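Endoglucanase (Clostridium thermocellum, PDB 2YIK) probably hydrolyses internal beta-1,4-glucosidic bonds of cellulose, as a family 9 glycoside hydrolase of the cellulase type. Local coordinates at residues 301-306 / 345-350; 328-333 / 360-365; 445-450 / 485-490. All coordinates share one frame; numbering follows the deposited sequence.

Contact 1. Residues 301-306 / 345-350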
loop_
_atom_site.group_PDB
_atom_site.type_symbol
_atom_site.label_atom_id
_atom_site.label_comp_id
_atom_site.label_asym_id
_atom_site.label_seq_id
_atom_site.Cartn_x
_atom_site.Cartn_y
_atom_site.Cartn_z
ATOM N N GLU A 301 21.851 7.339 3.816
ATOM C CA GLU A 301 21.116 6.498 4.747
ATOM C C GLU A 301 20.613 5.250 4.026
ATOM O O GLU A 301 20.613 4.158 4.593
ATOM C CB GLU A 301 19.943 7.265 5.362
ATOM C CG GLU A 301 20.362 8.259 6.443
ATOM C CD GLU A 301 21.125 7.594 7.575
ATOM O OE1 GLU A 301 20.544 6.756 8.299
ATOM O OE2 GLU A 301 22.320 7.900 7.735
ATOM N N ALA A 302 20.193 5.411 2.774
ATOM C CA ALA A 302 19.708 4.274 2.004
ATOM C C ALA A 302 20.848 3.286 1.775
ATOM O O ALA A 302 20.687 2.082 1.970
ATOM C CB ALA A 302 19.136 4.738 0.673
ATOM N N PHE A 303 22.006 3.803 1.379
ATOM C CA PHE A 303 23.161 2.958 1.120
ATOM C C PHE A 303 23.668 2.251 2.370
ATOM O O PHE A 303 24.189 1.148 2.285
ATOM C CB PHE A 303 24.302 3.772 0.492
ATOM C CG PHE A 303 24.056 4.173 -0.945
ATOM C CD1 PHE A 303 22.999 3.625 -1.673
ATOM C CD2 PHE A 303 24.911 5.066 -1.585
ATOM C CE1 PHE A 303 22.799 3.953 -3.017
ATOM C CE2 PHE A 303 24.724 5.402 -2.928
ATOM C CZ PHE A 303 23.664 4.844 -3.647
ATOM N N LYS A 304 23.501 2.882 3.528
ATOM C CA LYS A 304 23.946 2.300 4.792
ATOM C C LYS A 304 23.209 1.000 5.150
ATOM O O LYS A 304 23.802 0.078 5.705
ATOM C CB LYS A 304 23.760 3.320 5.926
ATOM C CG LYS A 304 24.319 2.898 7.292
ATOM C CD LYS A 304 24.226 4.042 8.330
ATOM C CE LYS A 304 24.938 5.312 7.839
ATOM N NZ LYS A 304 24.887 6.473 8.811
ATOM N N TYR A 305 21.927 0.913 4.813
ATOM C CA TYR A 305 21.153 -0.269 5.167
ATOM C C TYR A 305 20.640 -1.127 4.013
ATOM O O TYR A 305 20.118 -2.212 4.247
ATOM C CB TYR A 305 19.976 0.149 6.053
ATOM C CG TYR A 305 20.394 0.851 7.329
ATOM C CD1 TYR A 305 20.915 0.134 8.409
ATOM C CD2 TYR A 305 20.282 2.238 7.450
ATOM C CE1 TYR A 305 21.313 0.783 9.584
ATOM C CE2 TYR A 305 20.673 2.898 8.616
ATOM C CZ TYR A 305 21.188 2.166 9.679
ATOM O OH TYR A 305 21.572 2.814 10.832
ATOM N N TYR A 306 20.799 -0.655 2.782
ATOM C CA TYR A 306 20.335 -1.394 1.612
ATOM C C TYR A 306 20.954 -2.786 1.458
ATOM O O TYR A 306 22.173 -2.931 1.353
ATOM C CB TYR A 306 20.587 -0.577 0.338
ATOM C CG TYR A 306 20.152 -1.255 -0.954
ATOM C CD1 TYR A 306 18.906 -1.881 -1.056
ATOM C CD2 TYR A 306 20.970 -1.235 -2.089
ATOM C CE1 TYR A 306 18.484 -2.471 -2.257
ATOM C CE2 TYR A 306 20.557 -1.821 -3.299
ATOM C CZ TYR A 306 19.312 -2.439 -3.372
ATOM O OH TYR A 306 18.895 -3.043 -4.545
ATOM N N ASP A 345 30.050 2.895 -6.191
ATOM C CA ASP A 345 31.200 2.852 -5.305
ATOM C C ASP A 345 30.886 3.407 -3.924
ATOM O O ASP A 345 31.451 2.948 -2.933
ATOM C CB ASP A 345 32.384 3.587 -5.936
ATOM C CG ASP A 345 32.915 2.868 -7.157
ATOM O OD1 ASP A 345 32.610 1.661 -7.309
ATOM O OD2 ASP A 345 33.643 3.496 -7.960
ATOM N N ARG A 346 29.990 4.387 -3.856
ATOM C CA ARG A 346 29.586 4.955 -2.571
ATOM C C ARG A 346 28.798 3.886 -1.817
ATOM O O ARG A 346 28.959 3.709 -0.603
ATOM C CB ARG A 346 28.710 6.200 -2.772
ATOM C CG ARG A 346 29.486 7.509 -2.985
ATOM C CD ARG A 346 28.547 8.659 -3.361
ATOM N NE ARG A 346 27.570 8.978 -2.315
ATOM C CZ ARG A 346 26.507 9.761 -2.495
ATOM N NH1 ARG A 346 26.278 10.308 -3.681
ATOM N NH2 ARG A 346 25.668 9.998 -1.490
ATOM N N TYR A 347 27.944 3.166 -2.537
ATOM C CA TYR A 347 27.160 2.116 -1.901
ATOM C C TYR A 347 28.062 0.998 -1.363
ATOM O O TYR A 347 27.846 0.495 -0.259
ATOM C CB TYR A 347 26.130 1.532 -2.870
ATOM C CG TYR A 347 25.475 0.289 -2.305
ATOM C CD1 TYR A 347 24.780 0.334 -1.096
ATOM C CD2 TYR A 347 25.629 -0.947 -2.933
ATOM C CE1 TYR A 347 24.262 -0.824 -0.518
ATOM C CE2 TYR A 347 25.116 -2.112 -2.366
ATOM C CZ TYR A 347 24.436 -2.043 -1.156
ATOM O OH TYR A 347 23.949 -3.194 -0.587
ATOM N N LYS A 348 29.070 0.606 -2.137
ATOM C CA LYS A 348 29.983 -0.440 -1.684
ATOM C C LYS A 348 30.698 -0.005 -0.407
ATOM O O LYS A 348 30.827 -0.789 0.536
ATOM C CB LYS A 348 31.006 -0.768 -2.767
ATOM C CG LYS A 348 30.414 -1.474 -3.969
ATOM C CD LYS A 348 31.476 -1.725 -5.022
ATOM C CE LYS A 348 31.078 -1.122 -6.349
ATOM N NZ LYS A 348 32.028 -1.443 -7.440
ATOM N N ARG A 349 31.157 1.243 -0.376
ATOM C CA ARG A 349 31.845 1.761 0.803
ATOM C C ARG A 349 30.903 1.773 2.000
ATOM O O ARG A 349 31.294 1.428 3.111
ATOM C CB ARG A 349 32.377 3.184 0.548
ATOM C CG ARG A 349 33.747 3.241 -0.141
ATOM C CD ARG A 349 34.322 4.668 -0.150
ATOM N NE ARG A 349 33.609 5.544 -1.080
ATOM C CZ ARG A 349 33.829 5.580 -2.394
ATOM N NH1 ARG A 349 34.767 4.812 -2.941
ATOM N NH2 ARG A 349 33.125 6.402 -3.158
ATOM N N ALA A 350 29.651 2.150 1.759
ATOM C CA ALA A 350 28.640 2.237 2.812
ATOM C C ALA A 350 28.182 0.904 3.407
ATOM O O ALA A 350 27.847 0.834 4.585
ATOM C CB ALA A 350 27.426 2.999 2.284
#
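Tyr347 CB sits over the centre of one face of the Phe303 ring, 3.8 Å from its centroid, a CH-pi contact at the apolar centre. From there the Tyr347 ring turns its edge toward the same phenyl in an offset edge-to-face pair, planes 62° apart. Ala350 CB packs against Phe303 CB at 3.7 Å, while Arg346 CB approaches the ring obliquely near CE2. Both helices, 296-305 and 342-350, lie in the family 9 catalytic domain, whose known fold is an (alpha/alpha)6 barrel; the axes of 301-305 and 345-350 come within 8.2 Å, crossing at -54°. Where the first helix ends, Tyr306 adds a third ring to the aromatic cluster: its CD2 lies over the face of the Tyr347 ring, 3.7 Å from CE1. Tyr347 CG is anti to the backbone N (chi1 170°). Phe303 O lies at the edge of the Tyr347 ring near CE1, and the Tyr347 hydroxyl donates to Tyr306 O at 2.6 Å from above the carbonyl plane. Lys353 NZ also bonds that phenolic oxygen. At the polar edge Arg346 NH2 forms salt bridges with Glu296 and Asp300, and Lys304 NZ bridges to Glu301 OE2 at 3.1 Å.

Contact 2. Residues 328-333 / 360-365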
loop_
_atom_site.group_PDB
_atom_site.type_symbol
_atom_site.label_atom_id
_atom_site.label_comp_id
_atom_site.label_asym_id
_atom_site.label_seq_id
_atom_site.Cartn_x
_atom_site.Cartn_y
_atom_site.Cartn_z
ATOM N N ILE A 328 13.578 2.066 -6.991
ATOM C CA ILE A 328 13.762 3.495 -6.823
ATOM C C ILE A 328 15.240 3.881 -6.841
ATOM O O ILE A 328 15.614 4.869 -7.476
ATOM C CB ILE A 328 13.085 3.996 -5.525
ATOM C CG1 ILE A 328 11.614 3.565 -5.525
ATOM C CG2 ILE A 328 13.194 5.527 -5.427
ATOM C CD1 ILE A 328 10.859 4.000 -6.749
ATOM N N LEU A 329 16.074 3.102 -6.158
ATOM C CA LEU A 329 17.504 3.371 -6.145
ATOM C C LEU A 329 18.055 3.258 -7.567
ATOM O O LEU A 329 18.955 3.996 -7.953
ATOM C CB LEU A 329 18.230 2.397 -5.206
ATOM C CG LEU A 329 18.032 2.666 -3.708
ATOM C CD1 LEU A 329 18.744 1.603 -2.885
ATOM C CD2 LEU A 329 18.576 4.046 -3.363
ATOM N N ALA A 330 17.504 2.344 -8.356
ATOM C CA ALA A 330 17.965 2.183 -9.726
ATOM C C ALA A 330 17.537 3.381 -10.578
ATOM O O ALA A 330 18.301 3.849 -11.425
ATOM C CB ALA A 330 17.425 0.891 -10.318
ATOM N N GLU A 331 16.318 3.869 -10.362
ATOM C CA GLU A 331 15.830 5.023 -11.113
ATOM C C GLU A 331 16.648 6.248 -10.713
ATOM O O GLU A 331 16.922 7.106 -11.536
ATOM C CB GLU A 331 14.338 5.257 -10.840
ATOM C CG GLU A 331 13.453 4.122 -11.334
ATOM C CD GLU A 331 11.970 4.317 -11.040
ATOM O OE1 GLU A 331 11.528 5.455 -10.783
ATOM O OE2 GLU A 331 11.235 3.310 -11.079
ATOM N N ILE A 332 17.037 6.317 -9.445
ATOM C CA ILE A 332 17.841 7.422 -8.943
ATOM C C ILE A 332 19.196 7.395 -9.649
ATOM O O ILE A 332 19.720 8.430 -10.068
ATOM C CB ILE A 332 18.029 7.298 -7.412
ATOM C CG1 ILE A 332 16.756 7.778 -6.708
ATOM C CG2 ILE A 332 19.268 8.067 -6.953
ATOM C CD1 ILE A 332 16.713 7.462 -5.235
ATOM N N ASN A 333 19.751 6.196 -9.790
ATOM C CA ASN A 333 21.030 6.042 -10.449
ATOM C C ASN A 333 20.948 6.432 -11.919
ATOM O O ASN A 333 21.858 7.071 -12.442
ATOM C CB ASN A 333 21.527 4.604 -10.352
ATOM C CG ASN A 333 22.830 4.411 -11.083
ATOM O OD1 ASN A 333 22.892 3.760 -12.128
ATOM N ND2 ASN A 333 23.879 5.001 -10.545
ATOM N N ASP A 360 25.139 -3.265 -9.903
ATOM C CA ASP A 360 24.330 -2.678 -10.961
ATOM C C ASP A 360 22.969 -2.581 -10.295
ATOM O O ASP A 360 22.324 -3.595 -10.020
ATOM C CB ASP A 360 24.282 -3.584 -12.200
ATOM C CG ASP A 360 23.349 -3.050 -13.290
ATOM O OD1 ASP A 360 22.378 -2.325 -12.980
ATOM O OD2 ASP A 360 23.572 -3.374 -14.476
ATOM N N PHE A 361 22.543 -1.356 -10.021
ATOM C CA PHE A 361 21.284 -1.140 -9.330
ATOM C C PHE A 361 20.049 -1.847 -9.893
ATOM O O PHE A 361 19.166 -2.214 -9.128
ATOM C CB PHE A 361 21.058 0.368 -9.139
ATOM C CG PHE A 361 21.981 0.980 -8.104
ATOM C CD1 PHE A 361 21.864 0.632 -6.760
ATOM C CD2 PHE A 361 23.006 1.851 -8.481
ATOM C CE1 PHE A 361 22.754 1.134 -5.806
ATOM C CE2 PHE A 361 23.904 2.360 -7.531
ATOM C CZ PHE A 361 23.775 1.998 -6.193
ATOM N N TRP A 362 19.990 -2.065 -11.203
ATOM C CA TRP A 362 18.846 -2.775 -11.787
ATOM C C TRP A 362 18.997 -4.304 -11.742
ATOM O O TRP A 362 18.010 -5.031 -11.882
ATOM C CB TRP A 362 18.625 -2.364 -13.247
ATOM C CG TRP A 362 17.830 -1.108 -13.436
ATOM C CD1 TRP A 362 18.244 0.032 -14.064
ATOM C CD2 TRP A 362 16.476 -0.864 -13.019
ATOM N NE1 TRP A 362 17.238 0.966 -14.064
ATOM C CE2 TRP A 362 16.137 0.445 -13.425
ATOM C CE3 TRP A 362 15.513 -1.623 -12.331
ATOM C CZ2 TRP A 362 14.885 1.016 -13.183
ATOM C CZ3 TRP A 362 14.259 -1.056 -12.084
ATOM C CH2 TRP A 362 13.961 0.253 -12.509
ATOM N N LYS A 363 20.222 -4.790 -11.548
ATOM C CA LYS A 363 20.482 -6.229 -11.536
ATOM C C LYS A 363 19.652 -7.021 -10.524
ATOM O O LYS A 363 19.129 -8.086 -10.854
ATOM C CB LYS A 363 21.984 -6.495 -11.335
ATOM C CG LYS A 363 22.397 -7.956 -11.458
ATOM C CD LYS A 363 21.876 -8.579 -12.746
ATOM C CE LYS A 363 22.457 -9.973 -12.985
ATOM N NZ LYS A 363 21.983 -10.508 -14.295
ATOM N N PRO A 364 19.510 -6.521 -9.286
ATOM C CA PRO A 364 18.707 -7.301 -8.338
ATOM C C PRO A 364 17.265 -7.511 -8.805
ATOM O O PRO A 364 16.655 -8.545 -8.522
ATOM C CB PRO A 364 18.787 -6.474 -7.060
ATOM C CG PRO A 364 20.145 -5.848 -7.160
ATOM C CD PRO A 364 20.175 -5.397 -8.604
ATOM N N ILE A 365 16.723 -6.527 -9.517
ATOM C CA ILE A 365 15.358 -6.623 -10.013
ATOM C C ILE A 365 15.308 -7.467 -11.284
ATOM O O ILE A 365 14.302 -8.117 -11.565
ATOM C CB ILE A 365 14.761 -5.207 -10.250
ATOM C CG1 ILE A 365 14.289 -4.618 -8.910
ATOM C CG2 ILE A 365 13.628 -5.263 -11.271
ATOM C CD1 ILE A 365 13.190 -5.429 -8.234
HETATM O O HOH W 1 24.133 0.613 -11.731
#
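Ala330 CB sits over one face of the Trp362 indole, 3.4 Å from the centroid of the five-membered ring and 16° off its normal, a close CH-pi contact. The methyl spans the shared bond of the two rings, meeting CD2 and CE2 at the same distance of 3.4 Å. Glu331 CG comes obliquely to the benzo part, 3.9 Å from CZ2. His410 and Tyr406 form edge-to-face pairs with the indole, and its NE1 is hydrogen-bonded to Asp334 OD2, which fixes the rotation of the ring system. The neighbouring Phe361 ring is met obliquely by Asn333, whose CB stands 3.6 Å from CD2; the amide and phenyl planes are 48° apart. Phe361 CB packs on Ala330 CA at 3.6 Å, and these two residues have the closest CA atoms of the two segments, 4.7 Å apart. With CG anti to its backbone N, Asn333 has that carbon beside Phe361 CD2 as well. Its side chain belongs to a calcium site with Asp337, Ser340 and Glu344; a water accepts from Phe361 N at 3.1 Å and gives a weak bond to Asn333 OD1. Residues 360-363 form a type I turn that leads into helix 363-373. Asp360 OD1 caps it by accepting from Trp362 N at 3.0 Å, with an N-H...O angle of 145°. Helix 322-336 thus packs against the turn before helix 363-373, while Ile328 and Ile332 touch helix 279-293. Helix 342-350 adds Phe343 and Glu344 beside Asn333, and Ile365 returns to helix 322-336 through Ser323, Ala326 and Cys327.

Contact 3. Residues 445-450 / 485-490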
loop_
_atom_site.group_PDB
_atom_site.type_symbol
_atom_site.label_atom_id
_atom_site.label_comp_id
_atom_site.label_asym_id
_atom_site.label_seq_id
_atom_site.Cartn_x
_atom_site.Cartn_y
_atom_site.Cartn_z
ATOM N N ASN A 445 -18.387 -13.403 -15.196
ATOM C CA ASN A 445 -17.712 -14.561 -14.620
ATOM C C ASN A 445 -16.783 -14.237 -13.446
ATOM O O ASN A 445 -15.914 -15.037 -13.110
ATOM C CB ASN A 445 -16.924 -15.319 -15.698
ATOM C CG ASN A 445 -15.864 -14.463 -16.360
ATOM O OD1 ASN A 445 -14.773 -14.946 -16.686
ATOM N ND2 ASN A 445 -16.182 -13.189 -16.579
ATOM N N SER A 446 -16.978 -13.076 -12.819
ATOM C CA SER A 446 -16.158 -12.658 -11.674
ATOM C C SER A 446 -16.632 -13.299 -10.369
ATOM O O SER A 446 -17.792 -13.700 -10.256
ATOM C CB SER A 446 -16.227 -11.136 -11.501
ATOM O OG SER A 446 -15.687 -10.451 -12.614
ATOM N N VAL A 447 -15.743 -13.398 -9.383
ATOM C CA VAL A 447 -16.134 -13.941 -8.091
ATOM C C VAL A 447 -17.208 -12.990 -7.559
ATOM O O VAL A 447 -17.161 -11.780 -7.819
ATOM C CB VAL A 447 -14.942 -13.998 -7.103
ATOM C CG1 VAL A 447 -13.973 -15.089 -7.525
ATOM C CG2 VAL A 447 -14.225 -12.671 -7.071
ATOM N N LYS A 448 -18.168 -13.525 -6.812
ATOM C CA LYS A 448 -19.267 -12.709 -6.310
ATOM C C LYS A 448 -19.433 -12.656 -4.802
ATOM O O LYS A 448 -20.250 -11.890 -4.304
ATOM C CB LYS A 448 -20.576 -13.193 -6.948
ATOM C CG LYS A 448 -20.573 -13.091 -8.462
ATOM C CD LYS A 448 -21.598 -14.014 -9.099
ATOM C CE LYS A 448 -21.708 -13.766 -10.601
ATOM N NZ LYS A 448 -20.439 -14.048 -11.342
ATOM N N TYR A 449 -18.652 -13.442 -4.071
ATOM C CA TYR A 449 -18.782 -13.470 -2.616
ATOM C C TYR A 449 -17.529 -13.091 -1.830
ATOM O O TYR A 449 -17.068 -13.866 -0.984
ATOM C CB TYR A 449 -19.235 -14.860 -2.178
ATOM C CG TYR A 449 -20.584 -15.252 -2.718
ATOM C CD1 TYR A 449 -20.713 -15.778 -4.002
ATOM C CD2 TYR A 449 -21.741 -15.062 -1.962
ATOM C CE1 TYR A 449 -21.961 -16.103 -4.524
ATOM C CE2 TYR A 449 -22.995 -15.384 -2.470
ATOM C CZ TYR A 449 -23.097 -15.902 -3.751
ATOM O OH TYR A 449 -24.342 -16.197 -4.259
ATOM N N PRO A 450 -16.967 -11.896 -2.080
ATOM C CA PRO A 450 -15.764 -11.531 -1.322
ATOM C C PRO A 450 -15.978 -11.501 0.197
ATOM O O PRO A 450 -17.083 -11.235 0.683
ATOM C CB PRO A 450 -15.381 -10.160 -1.902
ATOM C CG PRO A 450 -16.695 -9.622 -2.459
ATOM C CD PRO A 450 -17.319 -10.857 -3.066
ATOM N N HIS A 485 -10.719 -22.717 -6.641
ATOM C CA HIS A 485 -11.177 -21.590 -5.840
ATOM C C HIS A 485 -12.608 -21.767 -5.312
ATOM O O HIS A 485 -13.494 -22.222 -6.038
ATOM C CB HIS A 485 -11.129 -20.326 -6.717
ATOM C CG HIS A 485 -11.667 -19.090 -6.052
ATOM N ND1 HIS A 485 -10.895 -18.284 -5.247
ATOM C CD2 HIS A 485 -12.893 -18.511 -6.106
ATOM C CE1 HIS A 485 -11.619 -17.255 -4.831
ATOM N NE2 HIS A 485 -12.833 -17.372 -5.337
ATOM N N VAL A 486 -12.837 -21.400 -4.051
ATOM C CA VAL A 486 -14.178 -21.487 -3.472
ATOM C C VAL A 486 -14.712 -20.075 -3.277
ATOM O O VAL A 486 -14.218 -19.318 -2.443
ATOM C CB VAL A 486 -14.179 -22.227 -2.119
ATOM C CG1 VAL A 486 -15.561 -22.086 -1.453
ATOM C CG2 VAL A 486 -13.841 -23.707 -2.344
ATOM N N ASP A 487 -15.720 -19.727 -4.069
ATOM C CA ASP A 487 -16.313 -18.397 -4.018
ATOM C C ASP A 487 -17.435 -18.277 -2.979
ATOM O O ASP A 487 -18.617 -18.323 -3.318
ATOM C CB ASP A 487 -16.816 -18.024 -5.422
ATOM C CG ASP A 487 -17.296 -16.588 -5.515
ATOM O OD1 ASP A 487 -16.993 -15.791 -4.604
ATOM O OD2 ASP A 487 -17.969 -16.260 -6.515
ATOM N N ARG A 488 -17.045 -18.126 -1.716
ATOM C CA ARG A 488 -17.984 -17.979 -0.606
ATOM C C ARG A 488 -17.532 -16.855 0.320
ATOM O O ARG A 488 -16.332 -16.638 0.508
ATOM C CB ARG A 488 -18.078 -19.273 0.205
ATOM C CG ARG A 488 -18.917 -20.375 -0.428
ATOM C CD ARG A 488 -19.022 -21.551 0.539
ATOM N NE ARG A 488 -19.668 -21.153 1.790
ATOM C CZ ARG A 488 -20.985 -21.025 1.958
ATOM N NH1 ARG A 488 -21.814 -21.272 0.946
ATOM N NH2 ARG A 488 -21.472 -20.639 3.136
ATOM N N THR A 489 -18.491 -16.148 0.906
ATOM C CA THR A 489 -18.183 -15.053 1.810
ATOM C C THR A 489 -17.300 -15.509 2.978
ATOM O O THR A 489 -16.428 -14.762 3.433
ATOM C CB THR A 489 -19.485 -14.417 2.352
ATOM O OG1 THR A 489 -20.255 -13.905 1.255
ATOM C CG2 THR A 489 -19.170 -13.275 3.316
ATOM N N ASN A 490 -17.498 -16.734 3.461
ATOM C CA ASN A 490 -16.686 -17.200 4.581
ATOM C C ASN A 490 -15.358 -17.855 4.201
ATOM O O ASN A 490 -14.658 -18.376 5.075
ATOM C CB ASN A 490 -17.494 -18.139 5.495
ATOM C CG ASN A 490 -17.923 -19.418 4.798
ATOM O OD1 ASN A 490 -17.530 -19.687 3.664
ATOM N ND2 ASN A 490 -18.730 -20.222 5.488
#
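Two irregular loops of the family 9 domain, one running up to the predicted active-site residue His451, are joined here by the carboxylate of Asp487, which grips consecutive backbone amides of Lys448 and Tyr449. OD2 receives Lys448 N through its syn lone pair at 2.8 Å, nearly straight at 169°. OD1 takes Tyr449 N at 2.9 Å, also from the syn side but tilted out of the carboxylate plane and more bent, at 148°. CG anti to the backbone N carries the carboxylate carbon of Asp487 out toward the 448-449 amides. Asp487 is also the centre of an inverse gamma turn. Its carboxylate and the Tyr449 ring are steeply inclined, 71° apart, with Asp487 CG at the ring's edge. Thr489 OG1 also meets the ring edge in plane, near CD2, and is hydrogen-bonded to His467 NE2. Thr489 CA makes a CA-H...O contact of 3.2 Å with Tyr449 O. Beside the carboxylate, Val447 CG1 touches His485 NE2 at 3.4 Å, their side chains crossing at about a right angle. Lys448 NZ turns back to Ser446 O and Ser444 O. The paired loops belong to the family 9 domain, with the Thr489 side chain about 5 Å from that of His451.

Overall arrangement
Contacts 1 and 2 touch each other and form one packed region, their centres about 13 Å apart, whereas the centre of contact 3 is about 46 Å and about 39 Å from those of contacts 1 and 2. Along the chain the segments of the first two alternate: helix 296-305, helix 322-336, helix 342-350, then the turn into helix 363-373. They meet where Phe303 CZ lies 3.8 Å from Phe361 CZ and Tyr306 CD2 lies 3.7 Å from Leu329 CD1. Contact 3 follows in series, on the opposite side of the chain's centre from contact 1. One family 9 domain therefore carries a cluster of helices holding a calcium ligand and, far from it, loops close to the predicted active-site histidine.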